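Local coordinates for hypothetical protein (Pectobacterium atrosepticum SCRI1043, PDB 2P7I), which probably transfers methyl groups from S-adenosylmethionine to an unidentified substrate, using a Rossmann-like methyltransferase domain, at residues 97-102 with 123-128; 55-60 with 65-70; 207-212 with 220-225. All blocks are in the same frame, centred on the assembly; numbering follows the deposited sequence. Where two conformers were deposited one is given.

Contact 1 (97-102 with 123-128); sequences DAQLPR and LKRIND
The guanidinium of Arg125 meets the carbonyl oxygen of Ala98 at its edge, the oxygen tilted 23° from the guanidinium plane, with the backbone N of Asp97 along that same rim. The amide of Gln99 approaches obliquely, its plane turned 38° from the guanidinium, and Gln99 NE2 stops 4.1 Å from Arg125 NH2, a packing distance between two nitrogens and no bond.

Ala98 O accepts from both terminal nitrogens. Arg125 NH1 lies 3.0 Å from Ala98 O, in the carbonyl plane and on a lone pair. The N-H...O angle of this bond is 136°, well short of straight. The second bond, from Arg125 NH2 to Ala98 O at 3.1 Å, is weak and also bent.

The length of the arginine chain spans the gap between the segments, whose nearest CA atoms, those of Ala98 and Arg125, are 9.9 Å apart; bends at chi2 and chi3 turn the guanidinium toward Ala98 O. Asp129, four residues on, holds Arg125 NE in a salt bridge, and Phe95 O receives a weak bond from NH1, so partners on all three nitrogens restrict the rotation of the guanidinium. Trp130 of the same helix touches Ala98, Leu100 and Arg125, adding an apolar side to a polar contact.

The buried area is small, 106 Å² over both sides, in keeping with a single side chain spanning the gap. An arginine side chain hydrogen-bonded to a loop carbonyl here joins helix 119-130 to the loop between strands 88-92 and 104-110 of a Rossmann-like methyltransferase fold.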
# COMPACT_ATOMS: atom_id res chain seq x y z
N ASP B 97 -38.18 -7.17 10.45
CA ASP B 97 -39.64 -6.96 10.56
C ASP B 97 -40.12 -5.64 9.98
O ASP B 97 -41.32 -5.40 9.92
CB ASP B 97 -40.09 -6.95 12.03
CG ASP B 97 -39.56 -8.11 12.84
OD1 ASP B 97 -39.52 -9.25 12.31
OD2 ASP B 97 -39.19 -7.88 14.01
N ALA B 98 -39.21 -4.76 9.62
CA ALA B 98 -39.54 -3.39 9.27
C ALA B 98 -40.33 -3.32 7.97
O ALA B 98 -39.95 -3.90 6.94
CB ALA B 98 -38.27 -2.54 9.17
N GLN B 99 -41.45 -2.62 8.03
CA GLN B 99 -42.29 -2.40 6.87
C GLN B 99 -42.23 -0.91 6.59
O GLN B 99 -42.79 -0.12 7.34
CB GLN B 99 -43.73 -2.82 7.19
CG GLN B 99 -43.86 -4.29 7.54
CD GLN B 99 -43.98 -5.17 6.31
OE1 GLN B 99 -45.08 -5.34 5.77
NE2 GLN B 99 -42.85 -5.74 5.86
N LEU B 100 -41.54 -0.52 5.53
CA LEU B 100 -41.35 0.89 5.26
C LEU B 100 -42.36 1.36 4.23
O LEU B 100 -42.71 0.61 3.32
CB LEU B 100 -39.92 1.17 4.79
CG LEU B 100 -38.87 0.68 5.80
CD1 LEU B 100 -37.45 1.11 5.38
CD2 LEU B 100 -39.22 1.17 7.19
N PRO B 101 -42.82 2.60 4.35
CA PRO B 101 -43.88 3.10 3.50
C PRO B 101 -43.48 3.43 2.09
O PRO B 101 -44.33 3.67 1.25
CB PRO B 101 -44.31 4.38 4.22
CG PRO B 101 -43.10 4.85 4.92
CD PRO B 101 -42.38 3.60 5.34
N ARG B 102 -42.19 3.41 1.81
CA ARG B 102 -41.64 4.11 0.67
C ARG B 102 -40.30 3.46 0.29
O ARG B 102 -39.82 2.61 1.02
CB ARG B 102 -41.40 5.55 1.13
CG ARG B 102 -41.41 6.60 0.05
CD ARG B 102 -41.93 7.94 0.61
NE ARG B 102 -41.37 8.26 1.95
CZ ARG B 102 -40.59 9.31 2.24
NH1 ARG B 102 -40.26 10.20 1.31
NH2 ARG B 102 -40.14 9.47 3.48
N LEU B 123 -28.60 -6.67 3.61
CA LEU B 123 -28.19 -5.94 2.42
C LEU B 123 -29.15 -6.27 1.26
O LEU B 123 -29.40 -5.44 0.39
CB LEU B 123 -26.74 -6.28 2.06
CG LEU B 123 -25.69 -5.81 3.07
CD1 LEU B 123 -24.34 -6.41 2.68
CD2 LEU B 123 -25.67 -4.30 3.16
N LYS B 124 -29.69 -7.48 1.27
CA LYS B 124 -30.65 -7.92 0.26
C LYS B 124 -32.00 -7.18 0.40
O LYS B 124 -32.59 -6.79 -0.59
CB LYS B 124 -30.80 -9.44 0.29
CG LYS B 124 -31.70 -9.98 -0.78
CD LYS B 124 -31.88 -11.52 -0.77
CE LYS B 124 -32.67 -11.98 -1.97
NZ LYS B 124 -32.85 -13.46 -1.89
N ARG B 125 -32.47 -6.98 1.62
CA ARG B 125 -33.65 -6.16 1.83
C ARG B 125 -33.40 -4.75 1.32
O ARG B 125 -34.25 -4.14 0.66
CB ARG B 125 -34.01 -6.05 3.30
CG ARG B 125 -34.61 -7.28 3.91
CD ARG B 125 -35.61 -6.88 5.01
NE ARG B 125 -36.84 -6.38 4.40
CZ ARG B 125 -37.90 -5.98 5.09
NH1 ARG B 125 -37.90 -6.00 6.41
NH2 ARG B 125 -38.96 -5.52 4.44
N ILE B 126 -32.21 -4.24 1.59
CA ILE B 126 -31.88 -2.90 1.15
C ILE B 126 -31.95 -2.86 -0.37
O ILE B 126 -32.54 -1.94 -0.95
CB ILE B 126 -30.50 -2.47 1.63
CG1 ILE B 126 -30.50 -2.25 3.14
CG2 ILE B 126 -30.06 -1.21 0.93
CD1 ILE B 126 -29.04 -1.99 3.69
N ASN B 127 -31.39 -3.87 -1.04
CA ASN B 127 -31.37 -3.87 -2.49
C ASN B 127 -32.77 -4.02 -3.04
O ASN B 127 -33.18 -3.27 -3.93
CB ASN B 127 -30.51 -5.02 -3.01
CG ASN B 127 -30.30 -4.95 -4.51
OD1 ASN B 127 -29.49 -4.16 -4.98
ND2 ASN B 127 -31.07 -5.74 -5.28
N ASP B 128 -33.51 -5.00 -2.52
CA ASP B 128 -34.75 -5.44 -3.13
C ASP B 128 -35.98 -4.66 -2.71
O ASP B 128 -36.93 -4.52 -3.47
CB ASP B 128 -35.00 -6.91 -2.81
CG ASP B 128 -34.02 -7.85 -3.47
OD1 ASP B 128 -33.10 -7.41 -4.16
OD2 ASP B 128 -34.18 -9.06 -3.27

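Contact 2 (55-60 with 65-70); sequences DFTSRL and NDITCV
Thr57 and Ile67 lie alongside one another, heading opposite ways, each offering its CG2 methyl, and the two CG2 atoms rest 4.1 Å apart. The same methyl of Thr57 also meets sulfur: Thr57 CG2 to Cys69 SG is 3.6 Å, the shortest approach between the segments. In Thr57 CG2 is anti to the backbone N and faces the strand, while OG1 lies beside the backbone N (chi1 -36°) and is hydrogen-bonded to Glu48 OE1 of strand 46-49.

Three residues further along the helix, Leu60 receives the CD1 methyl of Ile67 on its carbonyl carbon, 3.8 Å from Leu60 C, and on CB, 4.0 Å away. Ile67 and Cys69 alternate with Thr68, so both face the helix while Thr68 points away. Helix 55-60 and strand 67-70 run antiparallel, at 170° with axes 10.4 Å apart, as the helix and second strand of a beta-alpha-beta unit should. Ile88 of the neighbouring strand touches Thr57, Ile67 and Cys69 and extends the same apolar layer.

No hydrogen bond crosses between the segments; cohesion rests on buried methyl and sulfur packing, with the one polar branch of Thr57 satisfied by Glu48.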
# COMPACT_ATOMS: atom_id res chain seq x y z
N ASP B 55 -27.24 10.61 17.16
CA ASP B 55 -26.01 11.39 17.04
C ASP B 55 -25.60 11.61 15.58
O ASP B 55 -25.17 12.70 15.21
CB ASP B 55 -24.86 10.71 17.79
CG ASP B 55 -25.09 10.68 19.29
OD1 ASP B 55 -25.35 11.75 19.90
OD2 ASP B 55 -25.03 9.57 19.86
N PHE B 56 -25.77 10.60 14.74
CA PHE B 56 -25.39 10.77 13.35
C PHE B 56 -26.51 11.48 12.59
O PHE B 56 -26.25 12.26 11.69
CB PHE B 56 -25.05 9.43 12.72
CG PHE B 56 -24.26 9.54 11.45
CD1 PHE B 56 -22.98 10.08 11.45
CD2 PHE B 56 -24.80 9.12 10.24
CE1 PHE B 56 -22.25 10.20 10.26
CE2 PHE B 56 -24.07 9.23 9.07
CZ PHE B 56 -22.80 9.77 9.08
N THR B 57 -27.75 11.23 12.97
CA THR B 57 -28.90 11.84 12.29
C THR B 57 -28.78 13.36 12.27
O THR B 57 -29.08 14.00 11.26
CB THR B 57 -30.22 11.48 12.97
OG1 THR B 57 -30.16 10.15 13.47
CG2 THR B 57 -31.40 11.64 11.99
N SER B 58 -28.34 13.92 13.38
CA SER B 58 -28.27 15.37 13.51
C SER B 58 -27.36 15.98 12.46
O SER B 58 -27.62 17.07 11.94
CB SER B 58 -27.83 15.77 14.91
OG SER B 58 -26.52 15.35 15.17
N ARG B 59 -26.30 15.25 12.08
CA ARG B 59 -25.42 15.72 11.03
C ARG B 59 -26.07 15.56 9.65
O ARG B 59 -25.90 16.40 8.77
CB ARG B 59 -24.11 14.96 11.09
CG ARG B 59 -23.39 15.21 12.38
CD ARG B 59 -22.06 14.60 12.37
NE ARG B 59 -21.34 14.86 13.62
CZ ARG B 59 -20.56 15.91 13.86
NH1 ARG B 59 -20.33 16.85 12.94
NH2 ARG B 59 -19.97 16.00 15.03
N LEU B 60 -26.79 14.46 9.48
CA LEU B 60 -27.52 14.22 8.26
C LEU B 60 -28.65 15.23 8.01
O LEU B 60 -28.96 15.56 6.86
CB LEU B 60 -28.07 12.79 8.28
CG LEU B 60 -27.03 11.67 8.18
CD1 LEU B 60 -27.78 10.36 8.25
CD2 LEU B 60 -26.14 11.81 6.90
N ASN B 65 -34.02 17.21 4.64
CA ASN B 65 -35.19 17.45 5.49
C ASN B 65 -36.11 16.23 5.69
O ASN B 65 -36.97 16.24 6.57
CB ASN B 65 -36.02 18.63 4.95
CG ASN B 65 -36.45 18.45 3.48
OD1 ASN B 65 -36.40 17.35 2.92
ND2 ASN B 65 -36.87 19.55 2.87
N ASP B 66 -35.98 15.22 4.84
CA ASP B 66 -36.88 14.08 4.91
C ASP B 66 -36.05 12.85 5.18
O ASP B 66 -35.50 12.27 4.25
CB ASP B 66 -37.65 13.94 3.60
CG ASP B 66 -38.64 12.80 3.62
OD1 ASP B 66 -38.73 12.08 4.65
OD2 ASP B 66 -39.34 12.63 2.59
N ILE B 67 -35.98 12.50 6.46
CA ILE B 67 -35.16 11.40 6.95
C ILE B 67 -36.05 10.43 7.68
O ILE B 67 -36.90 10.83 8.45
CB ILE B 67 -34.07 11.87 7.94
CG1 ILE B 67 -33.09 12.83 7.24
CG2 ILE B 67 -33.31 10.67 8.48
CD1 ILE B 67 -32.05 13.47 8.18
N THR B 68 -35.85 9.15 7.39
CA THR B 68 -36.57 8.08 8.06
C THR B 68 -35.51 7.29 8.82
O THR B 68 -34.44 6.98 8.27
CB THR B 68 -37.32 7.21 7.05
OG1 THR B 68 -38.27 8.02 6.35
CG2 THR B 68 -38.03 6.04 7.72
N CYS B 69 -35.81 7.01 10.09
CA CYS B 69 -34.85 6.40 11.00
C CYS B 69 -35.43 5.13 11.56
O CYS B 69 -36.48 5.17 12.20
CB CYS B 69 -34.57 7.32 12.19
SG CYS B 69 -33.66 8.84 11.86
N VAL B 70 -34.71 4.02 11.35
CA VAL B 70 -35.10 2.72 11.88
C VAL B 70 -34.13 2.35 12.98
O VAL B 70 -32.90 2.35 12.78
CB VAL B 70 -35.10 1.62 10.79
CG1 VAL B 70 -35.54 0.28 11.38
CG2 VAL B 70 -36.01 1.99 9.65

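Contact 3 (207-212 with 220-225); sequences FQWDQI and KEYLDG
Trp209 has chi1 at -74° and Leu223 at -61°, each placing CG anti to its carbonyl carbon, and these settings bring the indole and the CD2 methyl together between the two helices, although neither CB points straight across. Trp209 CZ3 and Leu223 CD2 meet at 3.8 Å, the two side chains passing with opposed headings. The methyl reaches the indole obliquely.

Tyr222 arrives differently. Its CB already points toward the other helix, and with chi1 at 171° the ring extends so that Tyr222 CE2 comes within 4.3 Å of Trp209 CH2, each atom near the plane of the other ring. This is an edge-to-edge touch of two rims, not a stack.

The ring stacks of the indole are with residues outside the segments: Phe24 stacks on it and Phe200 meets it edge-to-face. The Tyr222 hydroxyl is hydrogen-bonded to Ala203 O of the second subunit, so the ring bridges the intrachain packing and the subunit interface.

The contact packs together two helices that follow one another between strands 192-201 and 237-245. Between 207-212 and 220-225 no hydrogen bond or salt bridge crosses; the touch, burying 87 Å², is van der Waals contact of ring carbons and a methyl.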
# COMPACT_ATOMS: atom_id res chain seq x y z
N PHE B 207 -8.37 4.66 22.39
CA PHE B 207 -7.96 5.04 23.74
C PHE B 207 -6.85 6.07 23.69
O PHE B 207 -6.80 6.98 24.51
CB PHE B 207 -7.62 3.81 24.59
CG PHE B 207 -6.21 3.27 24.42
CD1 PHE B 207 -5.94 2.30 23.48
CD2 PHE B 207 -5.18 3.70 25.26
CE1 PHE B 207 -4.66 1.79 23.34
CE2 PHE B 207 -3.90 3.19 25.12
CZ PHE B 207 -3.64 2.24 24.16
N GLN B 208 -5.98 5.97 22.68
CA GLN B 208 -4.90 6.93 22.51
C GLN B 208 -5.42 8.26 21.97
O GLN B 208 -4.99 9.32 22.43
CB GLN B 208 -3.79 6.36 21.65
CG GLN B 208 -3.22 5.08 22.23
CD GLN B 208 -2.28 4.34 21.30
OE1 GLN B 208 -2.55 4.22 20.09
NE2 GLN B 208 -1.19 3.83 21.85
N TRP B 209 -6.34 8.22 21.01
CA TRP B 209 -6.94 9.43 20.46
C TRP B 209 -7.60 10.24 21.55
O TRP B 209 -7.42 11.44 21.63
CB TRP B 209 -7.99 9.11 19.38
CG TRP B 209 -7.41 8.67 18.09
CD1 TRP B 209 -7.48 7.43 17.56
CD2 TRP B 209 -6.69 9.48 17.14
NE1 TRP B 209 -6.83 7.40 16.35
CE2 TRP B 209 -6.34 8.64 16.07
CE3 TRP B 209 -6.32 10.82 17.10
CZ2 TRP B 209 -5.61 9.10 14.96
CZ3 TRP B 209 -5.61 11.28 16.02
CH2 TRP B 209 -5.25 10.42 14.96
N ASP B 210 -8.36 9.58 22.41
CA ASP B 210 -9.16 10.28 23.40
C ASP B 210 -8.26 11.01 24.39
O ASP B 210 -8.62 12.08 24.85
CB ASP B 210 -10.11 9.31 24.10
CG ASP B 210 -11.13 8.69 23.13
OD1 ASP B 210 -11.42 9.27 22.05
OD2 ASP B 210 -11.64 7.60 23.46
N GLN B 211 -7.09 10.45 24.68
CA GLN B 211 -6.11 11.14 25.49
C GLN B 211 -5.44 12.26 24.72
O GLN B 211 -5.35 13.37 25.20
CB GLN B 211 -5.05 10.18 26.02
CG GLN B 211 -5.58 9.07 26.93
CD GLN B 211 -4.53 8.00 27.19
OE1 GLN B 211 -3.57 8.23 27.92
NE2 GLN B 211 -4.68 6.84 26.54
N ILE B 212 -4.98 11.99 23.51
CA ILE B 212 -4.19 12.98 22.77
C ILE B 212 -5.06 14.18 22.37
O ILE B 212 -4.56 15.30 22.24
CB ILE B 212 -3.53 12.35 21.52
CG1 ILE B 212 -2.30 13.16 21.11
CG2 ILE B 212 -4.54 12.22 20.40
CD1 ILE B 212 -1.48 12.51 20.00
N LYS B 220 -6.37 20.46 14.01
CA LYS B 220 -7.50 20.08 13.17
C LYS B 220 -7.00 19.83 11.76
O LYS B 220 -7.52 18.97 11.08
CB LYS B 220 -8.63 21.12 13.24
CG LYS B 220 -8.67 22.17 12.13
CD LYS B 220 -10.11 22.34 11.57
CE LYS B 220 -10.12 22.61 10.05
NZ LYS B 220 -11.25 21.90 9.37
N GLU B 221 -5.97 20.54 11.36
CA GLU B 221 -5.39 20.37 10.04
C GLU B 221 -4.72 19.01 9.87
O GLU B 221 -4.66 18.48 8.76
CB GLU B 221 -4.38 21.47 9.78
CG GLU B 221 -5.01 22.87 9.57
CD GLU B 221 -5.47 23.55 10.86
OE1 GLU B 221 -4.94 23.25 11.95
OE2 GLU B 221 -6.37 24.40 10.78
N TYR B 222 -4.18 18.49 10.97
CA TYR B 222 -3.51 17.21 10.97
C TYR B 222 -4.59 16.18 10.76
O TYR B 222 -4.42 15.25 9.99
CB TYR B 222 -2.76 16.93 12.28
CG TYR B 222 -2.24 15.50 12.37
CD1 TYR B 222 -1.05 15.14 11.76
CD2 TYR B 222 -2.98 14.50 13.00
CE1 TYR B 222 -0.59 13.82 11.81
CE2 TYR B 222 -2.53 13.19 13.06
CZ TYR B 222 -1.33 12.86 12.45
OH TYR B 222 -0.89 11.55 12.48
N LEU B 223 -5.71 16.34 11.46
CA LEU B 223 -6.80 15.39 11.25
C LEU B 223 -7.33 15.41 9.80
O LEU B 223 -7.55 14.36 9.21
CB LEU B 223 -7.93 15.65 12.24
CG LEU B 223 -7.54 15.49 13.71
CD1 LEU B 223 -8.69 15.99 14.58
CD2 LEU B 223 -7.18 14.07 13.98
N ASP B 224 -7.50 16.59 9.24
CA ASP B 224 -7.94 16.75 7.86
C ASP B 224 -6.95 16.05 6.94
O ASP B 224 -7.33 15.36 6.01
CB ASP B 224 -8.03 18.24 7.46
CG ASP B 224 -9.27 18.95 8.00
OD1 ASP B 224 -10.28 18.27 8.31
OD2 ASP B 224 -9.23 20.20 8.10
N GLY B 225 -5.67 16.18 7.26
CA GLY B 225 -4.63 15.48 6.48
C GLY B 225 -4.78 13.95 6.50
O GLY B 225 -4.51 13.27 5.50

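The three contacts follow one another along the chain: contact 2, then contact 1, then contact 3. Contacts 1 and 2 have centres 17 Å apart and touch directly. Arg102 NH1 of contact 1 and Asp66 OD2 of contact 2 form a 2.9 Å salt bridge, and Leu100 packs on Val70. Both pack around the parallel strands of the Rossmann-like sheet, where strands 67-71 and 104-110 lie on either side of strand 46-49. Contact 3 stands apart, centred 37 Å from contact 1 on the opposite side of the chain's centre and 26 Å from contact 2; its helices come in sequence between strands 192-201 and 237-245 and lie beside the second subunit.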